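Local structure of extracellular ligand-binding receptor (Sphaerobacter thermophilus, 4ZPJ) at residues I127-S130 with N131-A134; N313-P316 with E317-E320; E373-P377 with A378-R382. The protein probably binds a small solute outside the cell and hands it to an ABC transporter, as substrate-binding proteins of the leucine-binding family do. All coordinates share one frame; numbering follows the deposited sequence.

Contact 1. Residues I127-S130 with N131-A134; sequences ITLS and NEAA
Leu129 and Glu132 meet at the start of helix 130-142, with Leu129 in the N-cap position. This is the beta-loop-alpha turn that follows strand 123-126 in one lobe of the periplasmic-binding-protein fold. The polar link runs from the N-cap backbone N-H to the side chain of Glu132. Leu129 N donates to Glu132 OE1 over 3.0 Å, at an N-H...O angle of 155°. Glu132 accepts from the N-cap amide as in one half of a capping box; Leu129 has no polar side-chain atom for the other half. The donor reaches OE1 on its anti side and 27° out of the carboxylate plane. The far oxygen is held separately, since Glu132 OE2 bonds Ser101 OG. OE1 also has a weak bond to Thr62 OG1, so the carboxylate is gripped at both oxygens.

Two backbone bonds open the helix: Ala133 N to Leu129 O at 2.9 Å, and Ala134 N to Ser130 O at 3.0 Å. Thr128 OG1 takes its bond from Thr62 N, outside this turn.

The apolar part is small. With Ile127 CG1 beside the backbone N (chi1 -47°), CG2 is left anti to that N and lies 3.8 Å from Ala133 CB. Ala152 touches both side chains, and strand 147-149 lies against Ile127. Leu129 and Asn131 run alongside each other. Asn131 OD1 is buried here, has no polar partner in the model and sits 3.2 Å from Leu129 CB.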
# COMPACT_ATOMS: atom_id res chain seq x y z
N ILE A 127 -7.95 6.55 6.27
CA ILE A 127 -6.90 7.53 6.21
C ILE A 127 -6.01 7.40 4.98
O ILE A 127 -5.06 6.56 4.91
CB ILE A 127 -6.04 7.55 7.45
CG1 ILE A 127 -6.94 7.56 8.71
CG2 ILE A 127 -5.12 8.76 7.35
CD1 ILE A 127 -6.17 7.70 10.00
N THR A 128 -6.32 8.23 4.00
CA THR A 128 -5.72 8.09 2.71
C THR A 128 -4.34 8.74 2.65
O THR A 128 -3.43 8.10 2.23
CB THR A 128 -6.67 8.65 1.62
OG1 THR A 128 -7.91 7.97 1.74
CG2 THR A 128 -6.10 8.45 0.20
N LEU A 129 -4.20 9.99 3.07
CA LEU A 129 -2.92 10.73 2.88
C LEU A 129 -2.10 10.83 4.16
O LEU A 129 -2.65 10.97 5.27
CB LEU A 129 -3.18 12.13 2.33
CG LEU A 129 -3.89 12.16 0.96
CD1 LEU A 129 -4.11 13.58 0.50
CD2 LEU A 129 -3.16 11.34 -0.11
N SER A 130 -0.77 10.76 3.99
CA SER A 130 0.14 10.87 5.11
C SER A 130 -0.01 12.18 5.81
O SER A 130 0.02 12.22 7.04
CB SER A 130 1.61 10.72 4.66
OG SER A 130 1.85 9.40 4.18
N ASN A 131 -0.17 13.28 5.07
CA ASN A 131 -0.44 14.56 5.75
C ASN A 131 -1.76 14.53 6.54
O ASN A 131 -1.85 15.13 7.59
CB ASN A 131 -0.32 15.80 4.83
CG ASN A 131 -1.26 15.77 3.63
OD1 ASN A 131 -2.14 14.91 3.50
ND2 ASN A 131 -1.08 16.73 2.72
N GLU A 132 -2.77 13.79 6.08
CA GLU A 132 -4.02 13.69 6.84
C GLU A 132 -3.78 12.88 8.14
O GLU A 132 -4.25 13.24 9.21
CB GLU A 132 -5.12 13.02 6.01
CG GLU A 132 -5.83 13.91 5.00
CD GLU A 132 -6.66 13.11 4.00
OE1 GLU A 132 -6.39 11.87 3.74
OE2 GLU A 132 -7.58 13.75 3.44
N ALA A 133 -3.02 11.79 8.03
CA ALA A 133 -2.66 10.96 9.21
C ALA A 133 -1.94 11.74 10.31
O ALA A 133 -2.29 11.63 11.50
CB ALA A 133 -1.75 9.81 8.78
N ALA A 134 -0.91 12.50 9.91
CA ALA A 134 -0.16 13.31 10.85
C ALA A 134 -1.08 14.36 11.51
O ALA A 134 -1.00 14.61 12.73
CB ALA A 134 1.02 14.00 10.14

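Contact 2. Residues N313-P316 with E317-E320. With ZN (zinc ion), chain K.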
# COMPACT_ATOMS: atom_id res chain seq x y z
N ASN A 313 -2.02 -13.84 -8.41
CA ASN A 313 -1.35 -14.66 -7.44
C ASN A 313 -2.01 -16.04 -7.51
O ASN A 313 -3.23 -16.14 -7.66
CB ASN A 313 -1.44 -14.04 -6.06
CG ASN A 313 -0.51 -14.68 -5.06
OD1 ASN A 313 0.48 -15.32 -5.42
ND2 ASN A 313 -0.84 -14.53 -3.80
N ASP A 314 -1.21 -17.10 -7.43
CA ASP A 314 -1.72 -18.42 -7.78
C ASP A 314 -2.08 -19.17 -6.52
O ASP A 314 -1.66 -20.30 -6.32
CB ASP A 314 -0.72 -19.23 -8.67
CG ASP A 314 0.68 -19.49 -8.00
OD1 ASP A 314 1.02 -18.71 -7.05
OD2 ASP A 314 1.48 -20.40 -8.45
N THR A 315 -2.87 -18.55 -5.65
CA THR A 315 -3.28 -19.19 -4.41
C THR A 315 -4.75 -19.18 -4.35
O THR A 315 -5.38 -18.29 -4.94
CB THR A 315 -2.77 -18.45 -3.17
OG1 THR A 315 -3.37 -17.14 -3.07
CG2 THR A 315 -1.19 -18.36 -3.19
N PRO A 316 -5.33 -20.16 -3.63
CA PRO A 316 -6.76 -20.24 -3.55
C PRO A 316 -7.43 -19.00 -2.93
O PRO A 316 -8.48 -18.60 -3.42
CB PRO A 316 -7.03 -21.44 -2.66
CG PRO A 316 -5.73 -21.97 -2.20
CD PRO A 316 -4.64 -21.26 -2.95
N GLU A 317 -6.84 -18.38 -1.91
CA GLU A 317 -7.46 -17.21 -1.26
C GLU A 317 -7.38 -16.00 -2.18
O GLU A 317 -8.22 -15.10 -2.13
CB GLU A 317 -6.77 -16.90 0.08
CG GLU A 317 -6.87 -18.06 1.07
CD GLU A 317 -8.31 -18.29 1.51
OE1 GLU A 317 -8.95 -17.27 1.86
OE2 GLU A 317 -8.78 -19.48 1.49
N SER A 318 -6.37 -15.97 -3.02
CA SER A 318 -6.30 -14.90 -4.00
C SER A 318 -7.39 -15.11 -5.05
O SER A 318 -8.08 -14.12 -5.45
CB SER A 318 -4.92 -14.80 -4.64
OG SER A 318 -4.90 -13.79 -5.63
N GLN A 319 -7.55 -16.36 -5.50
CA GLN A 319 -8.58 -16.64 -6.50
C GLN A 319 -10.00 -16.30 -5.99
O GLN A 319 -10.80 -15.77 -6.73
CB GLN A 319 -8.53 -18.07 -7.01
CG GLN A 319 -7.65 -18.23 -8.25
CD GLN A 319 -7.49 -19.68 -8.71
OE1 GLN A 319 -6.42 -20.28 -8.55
NE2 GLN A 319 -8.57 -20.27 -9.26
N GLU A 320 -10.29 -16.68 -4.75
CA GLU A 320 -11.54 -16.35 -4.11
C GLU A 320 -11.79 -14.81 -4.03
O GLU A 320 -12.80 -14.34 -4.45
CB GLU A 320 -11.51 -16.98 -2.73
CG GLU A 320 -12.66 -16.65 -1.78
CD GLU A 320 -12.47 -17.38 -0.45
OE1 GLU A 320 -11.93 -18.51 -0.46
OE2 GLU A 320 -12.81 -16.82 0.60
ZN ZN K . -11.11 -17.74 2.17
O HOH W 1 -5.56 -14.85 -8.00
O HOH W 2 -12.04 -15.93 3.56
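Thr315 and Ser318 meet at the first turn of helix 316-328, where Thr315 is the N-cap residue. Thr315 OG1 accepts from Ser318 N over 3.2 Å, with an N-H...O angle of 147°. Its first torsion (chi1 66°) sets OG1 between backbone N and carbonyl carbon, which brings it to Ser318 N. Ser318 CB is equally close to this oxygen. An alanine at Thr315 would lack OG1, and Ser318 N would probably be left without its side-chain cap. Backbone bonds continue the turn, from Gln319 N to Thr315 O and from Glu320 N to Pro316 O.

One turn of helix also brings Glu317 and Glu320 to a common zinc ion. Glu317 OE1 binds the zinc at 2.2 Å, and Glu320 OE2 binds the zinc at a longer 2.5 Å. Water 2 is a third ligand. The two chains reach the metal differently: Glu317 bends at its second torsion (chi2 -66°), while Glu320 is extended beyond CG.

Further out, water 1 joins the loop to the helix. It donates to Asn313 O at 2.7 Å and accepts from Ser318 OG, also at 2.7 Å. Ser318 OG has a second partner in Tyr309 OH. Asn313 CB packs 3.5 Å from Ser318 OG.

The loop leads from strand 304-307 into helix 316-328. Arg414, on strand 407-418, bonds Asn313 OD1 and forms a salt bridge with Asp314. Asn313 ND2 reaches Pro377 O in the turn between strands 373-376 and 379-383.

Contact 3. Residues E373-P377 with A378-R382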
# COMPACT_ATOMS: atom_id res chain seq x y z
N GLU A 373 -4.92 -12.90 12.80
CA GLU A 373 -4.12 -13.60 11.86
C GLU A 373 -4.94 -14.43 10.86
O GLU A 373 -5.80 -15.19 11.25
CB GLU A 373 -3.16 -14.53 12.64
CG GLU A 373 -1.83 -14.67 11.91
CD GLU A 373 -1.00 -15.87 12.34
OE1 GLU A 373 -0.87 -15.94 13.59
OE2 GLU A 373 -0.53 -16.68 11.46
N PHE A 374 -4.63 -14.36 9.57
CA PHE A 374 -5.36 -15.17 8.61
C PHE A 374 -4.50 -15.25 7.36
O PHE A 374 -3.52 -14.51 7.21
CB PHE A 374 -6.74 -14.53 8.28
CG PHE A 374 -6.64 -13.09 7.87
CD1 PHE A 374 -6.52 -12.76 6.55
CD2 PHE A 374 -6.67 -12.08 8.81
CE1 PHE A 374 -6.43 -11.44 6.14
CE2 PHE A 374 -6.56 -10.74 8.44
CZ PHE A 374 -6.44 -10.42 7.10
N THR A 375 -4.88 -16.19 6.49
CA THR A 375 -4.36 -16.31 5.14
C THR A 375 -5.19 -15.42 4.27
O THR A 375 -6.34 -15.72 4.05
CB THR A 375 -4.43 -17.76 4.62
OG1 THR A 375 -3.75 -18.55 5.54
CG2 THR A 375 -3.62 -17.91 3.27
N GLY A 376 -4.59 -14.31 3.82
CA GLY A 376 -5.25 -13.42 2.89
C GLY A 376 -4.84 -13.63 1.43
O GLY A 376 -4.09 -14.57 1.07
N PRO A 377 -5.32 -12.74 0.56
CA PRO A 377 -5.07 -12.91 -0.84
C PRO A 377 -3.61 -12.81 -1.23
O PRO A 377 -3.26 -13.28 -2.31
CB PRO A 377 -5.89 -11.83 -1.50
CG PRO A 377 -6.83 -11.29 -0.48
CD PRO A 377 -6.35 -11.71 0.86
N ALA A 378 -2.76 -12.20 -0.40
CA ALA A 378 -1.31 -12.11 -0.71
C ALA A 378 -0.53 -13.15 0.08
O ALA A 378 0.64 -13.37 -0.17
CB ALA A 378 -0.79 -10.72 -0.43
N GLY A 379 -1.19 -13.84 1.00
CA GLY A 379 -0.49 -14.72 1.94
C GLY A 379 -0.90 -14.38 3.34
O GLY A 379 -1.92 -13.66 3.59
N ASN A 380 -0.11 -14.86 4.28
CA ASN A 380 -0.47 -14.70 5.67
C ASN A 380 -0.23 -13.26 6.13
O ASN A 380 0.67 -12.57 5.64
CB ASN A 380 0.24 -15.73 6.50
CG ASN A 380 -0.20 -17.16 6.14
OD1 ASN A 380 0.59 -17.99 5.76
ND2 ASN A 380 -1.48 -17.40 6.21
N PHE A 381 -1.09 -12.82 7.03
CA PHE A 381 -1.10 -11.50 7.51
C PHE A 381 -1.27 -11.58 9.01
O PHE A 381 -2.17 -12.31 9.55
CB PHE A 381 -2.23 -10.66 6.92
CG PHE A 381 -2.27 -9.24 7.47
CD1 PHE A 381 -2.86 -8.98 8.68
CD2 PHE A 381 -1.65 -8.18 6.78
CE1 PHE A 381 -2.87 -7.67 9.21
CE2 PHE A 381 -1.65 -6.90 7.27
CZ PHE A 381 -2.28 -6.64 8.50
N ARG A 382 -0.41 -10.78 9.67
CA ARG A 382 -0.56 -10.46 11.05
C ARG A 382 0.07 -9.10 11.31
O ARG A 382 0.65 -8.48 10.41
CB ARG A 382 0.08 -11.54 11.90
CG ARG A 382 1.54 -11.71 11.70
CD ARG A 382 2.01 -12.93 12.46
NE ARG A 382 3.39 -13.24 12.06
CZ ARG A 382 4.48 -12.73 12.62
NH1 ARG A 382 4.40 -11.88 13.66
NH2 ARG A 382 5.67 -13.09 12.12
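Phe374 and Phe381 are paired across a beta hairpin whose strands, 373-376 and 379-383, are joined by a type I turn from Gly376 to Gly379. They form an antiparallel hydrogen-bonded pair and satisfy each other's backbone groups. Phe374 N donates to Phe381 O at 3.2 Å, and Phe381 N returns a bond to Phe374 O at 3.0 Å.

Nearer the turn, Gly376 N bonds Gly379 O at 2.8 Å, and Gly379 N bonds Gly376 O at 3.0 Å. Both donors stand above the carbonyl planes, off the lone pairs. At Gly379 the backbone angles would press a side chain against the preceding carbonyl oxygen, so the position needs a glycine.

Between these two pairs, Thr375 and Asn380 form a non-hydrogen-bonded pair. Their side chains slant across each other, and Asn380 ND2 lies 2.6 Å from Thr375 OG1 in a weak, strongly bent bond. Asn380 O has a weak bond to Thr392 OG1 on strand 390-401, which Arg382 joins through backbone bonding with Val391. Glu373 and Arg382 point the same way without a salt bridge; Arg382 NH2 has a weak bond to Asp417.

The two Phe rings lie on the other face, toward helix 336-354, where Ile343 touches both and Arg346 makes a cation-pi contact with Phe374. With Phe381 CG opposite its backbone N (chi1 178°) and Phe374 CG between N and carbonyl carbon (chi1 52°), the rings lie side by side, planes 25° apart but slid past one another. Phe381 CB lies over the rim of the Phe374 ring, and Phe374 CE2 approaches Phe381 CD1 to 4.1 Å.

Overall arrangement
All three contacts are local and partly buried. Contact 2 lies farthest out, its centre about 19 Å from the chain's centre, against 13 Å for contact 1 and 15 Å for contact 3. Contacts 1 and 2 are both helix starts reached from a loop. In contact 1 a helix glutamate accepts from the N-cap amide; in contact 2 the N-cap hydroxyl accepts and the glutamates turn to zinc. Contact 3 is a hairpin held mainly by backbone bonds, with aromatic rings on its buried face. Contacts 2 and 3 touch where the loop before helix 316-328 meets the hairpin turn, and Glu317 packs on Gly376. Contact 1 stands apart, on the opposite side of the chain's centre from contact 2.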